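Local coordinates for JamJ (Lyngbya majuscula, PDB 5DOZ), which is an NADPH-dependent enoyl reductase of a polyketide synthase and probably takes part in forming a cyclopropane ring, at residues Thr141-Leu146 against Gln176-Glu181; Val158-Ala163 against Gln169-Leu174; Gln189-Leu194 against Lys200-Ser205. All coordinates share one frame; numbering follows the deposited sequence.

Interaction 1: Thr141-Leu146 against Gln176-Glu181; sequences TAYHGL and QFWGAE. With NDP (NADPH dihydro-nicotinamide-adenine-dinucleotide phosphate), chain E.
Tyr143 and Leu146, on one side of helix 136-149, meet the outer edge of the Trp178 indole. The helix reaches NADPH first, through Thr141. Thr141 OG1 lies 3.3 Å from C4N of the nicotinamide, the carbon that gives up hydride in NADPH reductases. The methyl CG2 of Thr141 sits beside the same ring. The hydroxyl is also hydrogen-bonded to Ile137 O, one helical turn back, which limits its freedom to turn. Ala142 follows on a neighbouring face and packs on Ala170, Ala171 and Leu174 of helix 166-177.

Tyr143 makes the main contact with the other segment. CG stands anti to the backbone N (chi1 -177°), which carries the ring out to the tryptophan. Tyr143 CD2 lies 3.5 Å from Trp178 CH2, and Tyr143 CE2 is 3.6 Å from Trp178 CZ2. Tyr143 CD2 comes in at the rim of the indole, near its plane. The two ring planes are turned 75° apart, with the Tyr143 centroid 5.5 Å from that of the six-membered ring of Trp178. Tyr147, one turn on, meets both rings.

Both helices belong to the Rossmann-type cofactor domain of this medium-chain reductase family. Helix 166-177 ends in a Schellman motif just past Trp178: Gly179 takes a positive phi of 83°, and its N bonds back to Gln176 O at 3.0 Å.

His144 points away from this contact. Gly145 continues the helix, with its N bonded to Thr141 O. Leu146 returns to the tryptophan side, and its CB touches Trp178 CZ3 at 4.0 Å.

Interaction 2: Val158-Ala163 against Gln169-Leu174; sequences VLIHAA and QAAIQL. With NDP (NADPH dihydro-nicotinamide-adenine-dinucleotide phosphate), chain E.
Ile160 directs its CD1 end-on at the backbone of helix 169-174. Ile160 CD1 lies 3.6 Å from Ala171 C and equally close to Ile172 N. It touches the peptide link between these residues, with Ala171 CB on hand at 3.8 Å from Ile160 CD1. CG1 of Ile160 is anti to the carbonyl carbon (chi1 -57°), which sends the ethyl branch from the strand to the helix.

Ile172 reaches the other way. Ile172 CD1 extends to the loop after the strand and meets Ala163 CB at 3.6 Å. It also lies against Ala163 O. The two isoleucines thus pass alongside each other, and Ile160 CD1 comes 4.2 Å from Ile172 CG1.

Gln169 supplies the polar link. Its CB leaves the backbone facing away from the strand, but the chain bends at chi2 (-77°) and brings the amide back. Gln169 NE2 donates to Ala163 O at 2.8 Å, with an almost straight N-H...O angle of 167°. The acceptor lies close to the amide plane. OE1 is taken by Gln197 NE2, so the amide is held at both ends. A leucine in its place would probably leave the buried Ala163 carbonyl without this donor and Gln197 without its acceptor.

At the turn of the loop, Ala162 CB rests 3.4 Å from O4B of the NADPH adenosine ribose. A strand, a glycine-rich turn beside the dinucleotide and a helix packed back on the strand make up the first half of a Rossmann beta-alpha-beta unit.

Interaction 3: Gln189-Leu194 against Lys200-Ser205; sequences QKMAVL and KHVMNS. With NDP (NADPH dihydro-nicotinamide-adenine-dinucleotide phosphate), chain E.
Met191 lies along Val202 and reaches on to Asn204, bridging helix 191-198 and strand 201-204. These elements close a beta-alpha-beta unit, with the strand at the border of the parallel Rossmann sheet.

The close packing is at the methionine. Its chain runs extended beyond CG (chi2 176°), which carries CE well past the valine. Met191 CG touches Val202 CG1 at 3.9 Å. Further along, Met191 CE lies 3.6 Å from Met203 O and 3.7 Å from Asn204 CB. The polar end of Asn204 is engaged elsewhere, through OD1 to Arg206 N.

The next helical turn packs more loosely. Leu194 CB stands 4.3 Å from Val202 CG2, and Leu194 also leans on Thr186 and Ala163. Ala192 points away from the strand and is exposed.

Two residues next to this apolar layer meet the 2'-phosphate of the NADPH adenosine ribose, the group that distinguishes NADPH from NADH. Lys190 has a straight chain. Its NZ is also within hydrogen-bonding distance of Ser327 O, His329 O and Ser164 OG, more partners than it has hydrogens, so some must be shared. Its charge probably offsets that of the phosphate. Ser205 OG is modelled as donating to O3X, at a length too short to be trusted. Lys190 NZ gives a hydrogen bond to O1X at 3.0 Å.

In the fold
The three contacts follow the NADPH molecule from end to end. Interaction 1 reaches the nicotinamide through Thr141, interaction 2 lies by the adenosine ribose and interaction 3 by its 2'-phosphate. Interactions 1 and 2 share helix 166-177, and their centres are about 8 Å apart. Glu181 O and Val158 N, 2.9 Å apart, probably form a hydrogen bond between neighbouring strands of the sheet. Interactions 2 and 3 have centres about 12 Å apart and reach the same parallel sheet. Beside the sheet, Ala163 CB meets Leu194 CD2 at 3.9 Å. Interactions 1 and 3 are more distant, about 18 Å between centres; they meet only marginally, Glu181 OE2 lying 4.1 Å from His201 NE2, and both touch NADPH.

Interaction 1: Thr141-Leu146 against Gln176-Glu181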
# COMPACT_ATOMS: atom_id res chain seq x y z
N THR A 141 -2.08 -3.40 4.13
CA THR A 141 -0.95 -2.80 4.87
C THR A 141 -1.45 -2.12 6.14
O THR A 141 -0.89 -2.31 7.22
CB THR A 141 -0.16 -1.79 4.01
OG1 THR A 141 0.26 -2.42 2.80
CG2 THR A 141 1.07 -1.27 4.76
N ALA A 142 -2.51 -1.32 6.00
CA ALA A 142 -3.10 -0.61 7.14
C ALA A 142 -3.62 -1.59 8.18
O ALA A 142 -3.35 -1.42 9.37
CB ALA A 142 -4.21 0.33 6.68
N TYR A 143 -4.33 -2.62 7.73
CA TYR A 143 -4.86 -3.62 8.65
C TYR A 143 -3.74 -4.34 9.39
O TYR A 143 -3.77 -4.42 10.62
CB TYR A 143 -5.78 -4.64 7.95
CG TYR A 143 -6.38 -5.64 8.92
CD1 TYR A 143 -5.65 -6.75 9.36
CD2 TYR A 143 -7.67 -5.46 9.43
CE1 TYR A 143 -6.19 -7.66 10.27
CE2 TYR A 143 -8.22 -6.36 10.34
CZ TYR A 143 -7.47 -7.46 10.76
OH TYR A 143 -8.00 -8.35 11.66
N HIS A 144 -2.77 -4.88 8.65
CA HIS A 144 -1.68 -5.63 9.27
C HIS A 144 -0.93 -4.79 10.30
O HIS A 144 -0.73 -5.22 11.44
CB HIS A 144 -0.72 -6.19 8.22
CG HIS A 144 0.29 -7.15 8.79
ND1 HIS A 144 -0.06 -8.38 9.29
CD2 HIS A 144 1.63 -7.05 8.92
CE1 HIS A 144 1.03 -9.00 9.72
NE2 HIS A 144 2.07 -8.22 9.50
N GLY A 145 -0.53 -3.58 9.90
CA GLY A 145 0.19 -2.67 10.78
C GLY A 145 -0.59 -2.32 12.04
O GLY A 145 -0.10 -2.55 13.15
N LEU A 146 -1.79 -1.79 11.86
CA LEU A 146 -2.63 -1.32 12.98
C LEU A 146 -3.21 -2.43 13.86
O LEU A 146 -3.16 -2.31 15.09
CB LEU A 146 -3.77 -0.45 12.46
CG LEU A 146 -3.44 0.90 11.82
CD1 LEU A 146 -4.69 1.46 11.15
CD2 LEU A 146 -2.88 1.88 12.85
N GLN A 176 -10.73 5.04 12.46
CA GLN A 176 -12.01 5.65 12.84
C GLN A 176 -13.10 4.61 13.09
O GLN A 176 -13.84 4.69 14.07
CB GLN A 176 -12.48 6.67 11.79
CG GLN A 176 -11.61 7.92 11.69
CD GLN A 176 -12.18 8.95 10.74
OE1 GLN A 176 -12.59 8.63 9.62
NE2 GLN A 176 -12.19 10.21 11.18
N PHE A 177 -13.18 3.61 12.20
CA PHE A 177 -14.15 2.51 12.35
C PHE A 177 -13.85 1.67 13.59
O PHE A 177 -14.75 1.05 14.15
CB PHE A 177 -14.18 1.65 11.08
CG PHE A 177 -15.11 0.47 11.16
CD1 PHE A 177 -16.47 0.64 11.43
CD2 PHE A 177 -14.63 -0.82 10.95
CE1 PHE A 177 -17.32 -0.45 11.51
CE2 PHE A 177 -15.48 -1.92 11.02
CZ PHE A 177 -16.83 -1.73 11.30
N TRP A 178 -12.59 1.65 14.01
CA TRP A 178 -12.20 0.93 15.22
C TRP A 178 -12.30 1.80 16.49
O TRP A 178 -11.96 1.34 17.58
CB TRP A 178 -10.83 0.26 15.06
CG TRP A 178 -10.84 -0.86 14.04
CD1 TRP A 178 -11.92 -1.58 13.63
CD2 TRP A 178 -9.71 -1.38 13.32
NE1 TRP A 178 -11.55 -2.51 12.68
CE2 TRP A 178 -10.19 -2.41 12.48
CE3 TRP A 178 -8.34 -1.07 13.30
CZ2 TRP A 178 -9.35 -3.14 11.63
CZ3 TRP A 178 -7.51 -1.80 12.45
CH2 TRP A 178 -8.02 -2.82 11.63
N GLY A 179 -12.76 3.03 16.34
CA GLY A 179 -13.04 3.91 17.48
C GLY A 179 -11.84 4.66 18.04
O GLY A 179 -11.96 5.32 19.08
N ALA A 180 -10.70 4.55 17.36
CA ALA A 180 -9.49 5.27 17.74
C ALA A 180 -9.62 6.75 17.40
O ALA A 180 -10.43 7.14 16.55
CB ALA A 180 -8.28 4.68 17.05
N GLU A 181 -8.81 7.57 18.08
CA GLU A 181 -8.77 9.01 17.86
C GLU A 181 -7.62 9.35 16.91
O GLU A 181 -6.46 9.20 17.27
CB GLU A 181 -8.60 9.74 19.20
CG GLU A 181 -8.85 11.24 19.14
CD GLU A 181 -8.68 11.94 20.48
OE1 GLU A 181 -9.23 11.45 21.50
OE2 GLU A 181 -8.02 13.00 20.51
PA NDP E . 1.62 7.49 -1.85
O1A NDP E . 2.52 7.99 -2.97
O2A NDP E . 0.14 7.38 -2.07
O5B NDP E . 1.82 8.45 -0.58
C5B NDP E . 2.93 9.33 -0.45
C4B NDP E . 2.47 10.50 0.40
O4B NDP E . 3.60 11.05 1.09
C3B NDP E . 1.88 11.64 -0.43
O3B NDP E . 0.46 11.57 -0.51
C2B NDP E . 2.27 12.87 0.36
O2B NDP E . 1.18 13.22 1.19
C1B NDP E . 3.41 12.45 1.26
N9A NDP E . 4.66 13.15 0.91
C8A NDP E . 5.14 13.36 -0.33
N7A NDP E . 6.31 14.03 -0.27
C5A NDP E . 6.59 14.26 1.03
C6A NDP E . 7.67 14.91 1.80
N6A NDP E . 8.73 15.48 1.17
N1A NDP E . 7.57 14.92 3.15
C2A NDP E . 6.53 14.37 3.80
N3A NDP E . 5.52 13.76 3.16
C4A NDP E . 5.50 13.67 1.80
O3 NDP E . 2.21 6.10 -1.29
PN NDP E . 1.44 5.01 -0.40
O1N NDP E . 0.44 5.69 0.49
O2N NDP E . 0.99 3.89 -1.30
O5D NDP E . 2.61 4.43 0.54
C5D NDP E . 3.38 5.29 1.41
C4D NDP E . 4.73 4.65 1.72
O4D NDP E . 4.58 3.33 2.24
C3D NDP E . 5.60 4.50 0.49
O3D NDP E . 6.94 4.80 0.88
C2D NDP E . 5.47 3.04 0.10
O2D NDP E . 6.58 2.53 -0.64
C1D NDP E . 5.29 2.38 1.45
N1N NDP E . 4.53 1.13 1.37
C2N NDP E . 5.00 0.06 2.03
C3N NDP E . 4.23 -1.07 2.25
C7N NDP E . 4.70 -2.13 3.20
O7N NDP E . 4.35 -3.29 3.06
N7N NDP E . 5.51 -1.78 4.19
C4N NDP E . 2.98 -1.29 1.41
C5N NDP E . 2.52 -0.03 0.83
C6N NDP E . 3.33 1.09 0.76
P2B NDP E . 1.01 14.70 1.76
O1X NDP E . 0.95 15.58 0.53
O2X NDP E . -0.28 14.60 2.52
O3X NDP E . 2.22 14.92 2.63

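Interaction 2: Val158-Ala163 against Gln169-Leu174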
# COMPACT_ATOMS: atom_id res chain seq x y z
N VAL A 158 -4.05 7.60 17.66
CA VAL A 158 -3.15 7.16 16.61
C VAL A 158 -2.74 8.33 15.70
O VAL A 158 -3.59 9.13 15.29
CB VAL A 158 -3.74 5.99 15.77
CG1 VAL A 158 -5.05 6.37 15.09
CG2 VAL A 158 -2.73 5.47 14.75
N LEU A 159 -1.45 8.42 15.40
CA LEU A 159 -0.95 9.36 14.41
C LEU A 159 -0.69 8.64 13.09
O LEU A 159 0.03 7.64 13.04
CB LEU A 159 0.31 10.08 14.89
CG LEU A 159 1.12 10.89 13.87
CD1 LEU A 159 0.36 12.14 13.43
CD2 LEU A 159 2.49 11.26 14.42
N ILE A 160 -1.28 9.17 12.02
CA ILE A 160 -1.03 8.68 10.66
C ILE A 160 -0.40 9.80 9.83
O ILE A 160 -1.03 10.83 9.58
CB ILE A 160 -2.33 8.17 9.99
CG1 ILE A 160 -2.99 7.08 10.84
CG2 ILE A 160 -2.03 7.66 8.58
CD1 ILE A 160 -4.47 6.88 10.55
N HIS A 161 0.85 9.58 9.40
CA HIS A 161 1.59 10.55 8.59
C HIS A 161 1.22 10.49 7.11
O HIS A 161 0.82 9.44 6.61
CB HIS A 161 3.10 10.34 8.75
CG HIS A 161 3.71 11.08 9.89
ND1 HIS A 161 3.45 12.42 10.13
CD2 HIS A 161 4.59 10.69 10.85
CE1 HIS A 161 4.13 12.81 11.20
NE2 HIS A 161 4.83 11.78 11.65
N ALA A 162 1.37 11.62 6.41
CA ALA A 162 1.16 11.67 4.96
C ALA A 162 -0.15 10.95 4.58
O ALA A 162 -0.19 10.09 3.69
CB ALA A 162 2.35 11.05 4.24
N ALA A 163 -1.22 11.34 5.28
CA ALA A 163 -2.46 10.57 5.33
C ALA A 163 -3.37 10.75 4.11
O ALA A 163 -4.46 10.20 4.06
CB ALA A 163 -3.20 10.88 6.62
N GLN A 169 -4.78 6.87 3.75
CA GLN A 169 -6.23 6.96 3.60
C GLN A 169 -6.96 5.72 4.11
O GLN A 169 -8.03 5.83 4.71
CB GLN A 169 -6.60 7.25 2.14
CG GLN A 169 -6.40 8.70 1.73
CD GLN A 169 -7.49 9.60 2.26
OE1 GLN A 169 -8.64 9.50 1.85
NE2 GLN A 169 -7.14 10.48 3.19
N ALA A 170 -6.39 4.54 3.87
CA ALA A 170 -6.98 3.30 4.37
C ALA A 170 -6.90 3.24 5.90
O ALA A 170 -7.89 2.93 6.57
CB ALA A 170 -6.32 2.09 3.74
N ALA A 171 -5.73 3.57 6.43
CA ALA A 171 -5.50 3.61 7.87
C ALA A 171 -6.47 4.57 8.57
O ALA A 171 -6.97 4.26 9.65
CB ALA A 171 -4.05 3.98 8.17
N ILE A 172 -6.74 5.72 7.95
CA ILE A 172 -7.77 6.64 8.44
C ILE A 172 -9.10 5.90 8.61
O ILE A 172 -9.63 5.84 9.72
CB ILE A 172 -7.95 7.86 7.50
CG1 ILE A 172 -6.81 8.85 7.69
CG2 ILE A 172 -9.28 8.55 7.76
CD1 ILE A 172 -6.71 9.89 6.59
N GLN A 173 -9.62 5.32 7.53
CA GLN A 173 -10.87 4.56 7.58
C GLN A 173 -10.87 3.48 8.66
O GLN A 173 -11.85 3.33 9.38
CB GLN A 173 -11.18 3.92 6.22
CG GLN A 173 -11.79 4.88 5.21
CD GLN A 173 -12.47 4.15 4.07
OE1 GLN A 173 -13.45 3.43 4.27
NE2 GLN A 173 -11.95 4.34 2.86
N LEU A 174 -9.78 2.73 8.75
CA LEU A 174 -9.69 1.65 9.74
C LEU A 174 -9.68 2.19 11.17
O LEU A 174 -10.44 1.72 12.01
CB LEU A 174 -8.49 0.74 9.46
CG LEU A 174 -8.63 -0.18 8.24
CD1 LEU A 174 -7.37 -1.01 8.07
CD2 LEU A 174 -9.84 -1.10 8.36
PA NDP E . 1.62 7.49 -1.85
O1A NDP E . 2.52 7.99 -2.97
O2A NDP E . 0.14 7.38 -2.07
O5B NDP E . 1.82 8.45 -0.58
C5B NDP E . 2.93 9.33 -0.45
C4B NDP E . 2.47 10.50 0.40
O4B NDP E . 3.60 11.05 1.09
C3B NDP E . 1.88 11.64 -0.43
O3B NDP E . 0.46 11.57 -0.51
C2B NDP E . 2.27 12.87 0.36
O2B NDP E . 1.18 13.22 1.19
C1B NDP E . 3.41 12.45 1.26
N9A NDP E . 4.66 13.15 0.91
C8A NDP E . 5.14 13.36 -0.33
N7A NDP E . 6.31 14.03 -0.27
C5A NDP E . 6.59 14.26 1.03
C6A NDP E . 7.67 14.91 1.80
N6A NDP E . 8.73 15.48 1.17
N1A NDP E . 7.57 14.92 3.15
C2A NDP E . 6.53 14.37 3.80
N3A NDP E . 5.52 13.76 3.16
C4A NDP E . 5.50 13.67 1.80
O3 NDP E . 2.21 6.10 -1.29
PN NDP E . 1.44 5.01 -0.40
O1N NDP E . 0.44 5.69 0.49
O2N NDP E . 0.99 3.89 -1.30
O5D NDP E . 2.61 4.43 0.54
C5D NDP E . 3.38 5.29 1.41
C4D NDP E . 4.73 4.65 1.72
O4D NDP E . 4.58 3.33 2.24
C3D NDP E . 5.60 4.50 0.49
O3D NDP E . 6.94 4.80 0.88
C2D NDP E . 5.47 3.04 0.10
O2D NDP E . 6.58 2.53 -0.64
C1D NDP E . 5.29 2.38 1.45
N1N NDP E . 4.53 1.13 1.37
C2N NDP E . 5.00 0.06 2.03
C3N NDP E . 4.23 -1.07 2.25
C7N NDP E . 4.70 -2.13 3.20
O7N NDP E . 4.35 -3.29 3.06
N7N NDP E . 5.51 -1.78 4.19
C4N NDP E . 2.98 -1.29 1.41
C5N NDP E . 2.52 -0.03 0.83
C6N NDP E . 3.33 1.09 0.76
P2B NDP E . 1.01 14.70 1.76
O1X NDP E . 0.95 15.58 0.53
O2X NDP E . -0.28 14.60 2.52
O3X NDP E . 2.22 14.92 2.63

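Interaction 3: Gln189-Leu194 against Lys200-Ser205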
# COMPACT_ATOMS: atom_id res chain seq x y z
N GLN A 189 -2.25 22.24 1.03
CA GLN A 189 -3.36 22.26 0.07
C GLN A 189 -4.27 21.03 0.11
O GLN A 189 -5.28 20.99 -0.59
CB GLN A 189 -2.86 22.54 -1.36
CG GLN A 189 -2.47 24.00 -1.60
CD GLN A 189 -3.62 24.99 -1.40
OE1 GLN A 189 -4.77 24.71 -1.73
NE2 GLN A 189 -3.29 26.16 -0.86
N LYS A 190 -3.92 20.04 0.94
CA LYS A 190 -4.77 18.86 1.13
C LYS A 190 -5.50 18.87 2.48
O LYS A 190 -6.30 17.97 2.77
CB LYS A 190 -3.95 17.57 0.99
CG LYS A 190 -3.30 17.38 -0.36
CD LYS A 190 -2.51 16.09 -0.38
CE LYS A 190 -1.65 15.94 -1.61
NZ LYS A 190 -0.98 14.61 -1.62
N MET A 191 -5.21 19.88 3.30
CA MET A 191 -5.70 19.92 4.68
C MET A 191 -7.22 20.00 4.81
O MET A 191 -7.81 19.34 5.67
CB MET A 191 -5.03 21.05 5.46
CG MET A 191 -3.59 20.74 5.84
SD MET A 191 -2.74 22.10 6.68
CE MET A 191 -1.08 21.46 6.77
N ALA A 192 -7.86 20.80 3.95
CA ALA A 192 -9.32 20.94 3.98
C ALA A 192 -10.01 19.61 3.71
O ALA A 192 -10.89 19.20 4.48
CB ALA A 192 -9.78 22.01 2.99
N VAL A 193 -9.61 18.92 2.65
CA VAL A 193 -10.21 17.63 2.28
C VAL A 193 -10.14 16.60 3.42
O VAL A 193 -11.11 15.88 3.66
CB VAL A 193 -9.59 17.06 0.98
CG1 VAL A 193 -10.07 15.65 0.71
CG2 VAL A 193 -9.93 17.96 -0.21
N LEU A 194 -9.02 16.55 4.13
CA LEU A 194 -8.87 15.62 5.26
C LEU A 194 -9.68 16.07 6.48
O LEU A 194 -10.24 15.24 7.21
CB LEU A 194 -7.39 15.39 5.60
CG LEU A 194 -6.71 14.26 4.81
CD1 LEU A 194 -6.45 14.64 3.35
CD2 LEU A 194 -5.42 13.83 5.48
N LYS A 200 -10.49 15.66 13.21
CA LYS A 200 -10.41 16.83 14.08
C LYS A 200 -9.01 17.45 14.13
O LYS A 200 -8.87 18.68 14.25
CB LYS A 200 -10.85 16.48 15.50
CG LYS A 200 -12.34 16.65 15.78
CD LYS A 200 -12.57 16.84 17.27
CE LYS A 200 -13.99 17.29 17.58
NZ LYS A 200 -14.15 17.61 19.02
N HIS A 201 -7.99 16.60 14.06
CA HIS A 201 -6.61 17.05 14.20
C HIS A 201 -5.80 16.82 12.92
O HIS A 201 -5.25 15.73 12.70
CB HIS A 201 -5.96 16.37 15.40
CG HIS A 201 -6.67 16.62 16.69
ND1 HIS A 201 -6.54 17.80 17.40
CD2 HIS A 201 -7.53 15.86 17.40
CE1 HIS A 201 -7.29 17.75 18.48
NE2 HIS A 201 -7.90 16.58 18.51
N VAL A 202 -5.73 17.85 12.09
CA VAL A 202 -5.00 17.81 10.83
C VAL A 202 -3.82 18.78 10.88
O VAL A 202 -3.99 19.98 11.12
CB VAL A 202 -5.91 18.12 9.61
CG1 VAL A 202 -5.09 18.19 8.33
CG2 VAL A 202 -7.01 17.08 9.49
N MET A 203 -2.62 18.24 10.66
CA MET A 203 -1.39 19.03 10.76
C MET A 203 -0.53 18.88 9.50
O MET A 203 -0.98 18.31 8.50
CB MET A 203 -0.62 18.64 12.04
CG MET A 203 -1.41 18.94 13.31
SD MET A 203 -0.91 18.04 14.79
CE MET A 203 -1.50 16.39 14.43
N ASN A 204 0.69 19.42 9.54
CA ASN A 204 1.56 19.46 8.36
C ASN A 204 2.55 18.30 8.30
O ASN A 204 3.41 18.16 9.17
CB ASN A 204 2.29 20.81 8.28
CG ASN A 204 2.81 21.12 6.88
OD1 ASN A 204 2.82 20.26 6.00
ND2 ASN A 204 3.25 22.35 6.67
N SER A 205 2.43 17.46 7.27
CA SER A 205 3.36 16.35 7.06
C SER A 205 4.73 16.81 6.58
O SER A 205 5.70 16.05 6.62
CB SER A 205 2.77 15.34 6.07
OG SER A 205 2.53 15.93 4.81
PA NDP E . 1.62 7.49 -1.85
O1A NDP E . 2.52 7.99 -2.97
O2A NDP E . 0.14 7.38 -2.07
O5B NDP E . 1.82 8.45 -0.58
C5B NDP E . 2.93 9.33 -0.45
C4B NDP E . 2.47 10.50 0.40
O4B NDP E . 3.60 11.05 1.09
C3B NDP E . 1.88 11.64 -0.43
O3B NDP E . 0.46 11.57 -0.51
C2B NDP E . 2.27 12.87 0.36
O2B NDP E . 1.18 13.22 1.19
C1B NDP E . 3.41 12.45 1.26
N9A NDP E . 4.66 13.15 0.91
C8A NDP E . 5.14 13.36 -0.33
N7A NDP E . 6.31 14.03 -0.27
C5A NDP E . 6.59 14.26 1.03
C6A NDP E . 7.67 14.91 1.80
N6A NDP E . 8.73 15.48 1.17
N1A NDP E . 7.57 14.92 3.15
C2A NDP E . 6.53 14.37 3.80
N3A NDP E . 5.52 13.76 3.16
C4A NDP E . 5.50 13.67 1.80
O3 NDP E . 2.21 6.10 -1.29
PN NDP E . 1.44 5.01 -0.40
O1N NDP E . 0.44 5.69 0.49
O2N NDP E . 0.99 3.89 -1.30
O5D NDP E . 2.61 4.43 0.54
C5D NDP E . 3.38 5.29 1.41
C4D NDP E . 4.73 4.65 1.72
O4D NDP E . 4.58 3.33 2.24
C3D NDP E . 5.60 4.50 0.49
O3D NDP E . 6.94 4.80 0.88
C2D NDP E . 5.47 3.04 0.10
O2D NDP E . 6.58 2.53 -0.64
C1D NDP E . 5.29 2.38 1.45
N1N NDP E . 4.53 1.13 1.37
C2N NDP E . 5.00 0.06 2.03
C3N NDP E . 4.23 -1.07 2.25
C7N NDP E . 4.70 -2.13 3.20
O7N NDP E . 4.35 -3.29 3.06
N7N NDP E . 5.51 -1.78 4.19
C4N NDP E . 2.98 -1.29 1.41
C5N NDP E . 2.52 -0.03 0.83
C6N NDP E . 3.33 1.09 0.76
P2B NDP E . 1.01 14.70 1.76
O1X NDP E . 0.95 15.58 0.53
O2X NDP E . -0.28 14.60 2.52
O3X NDP E . 2.22 14.92 2.63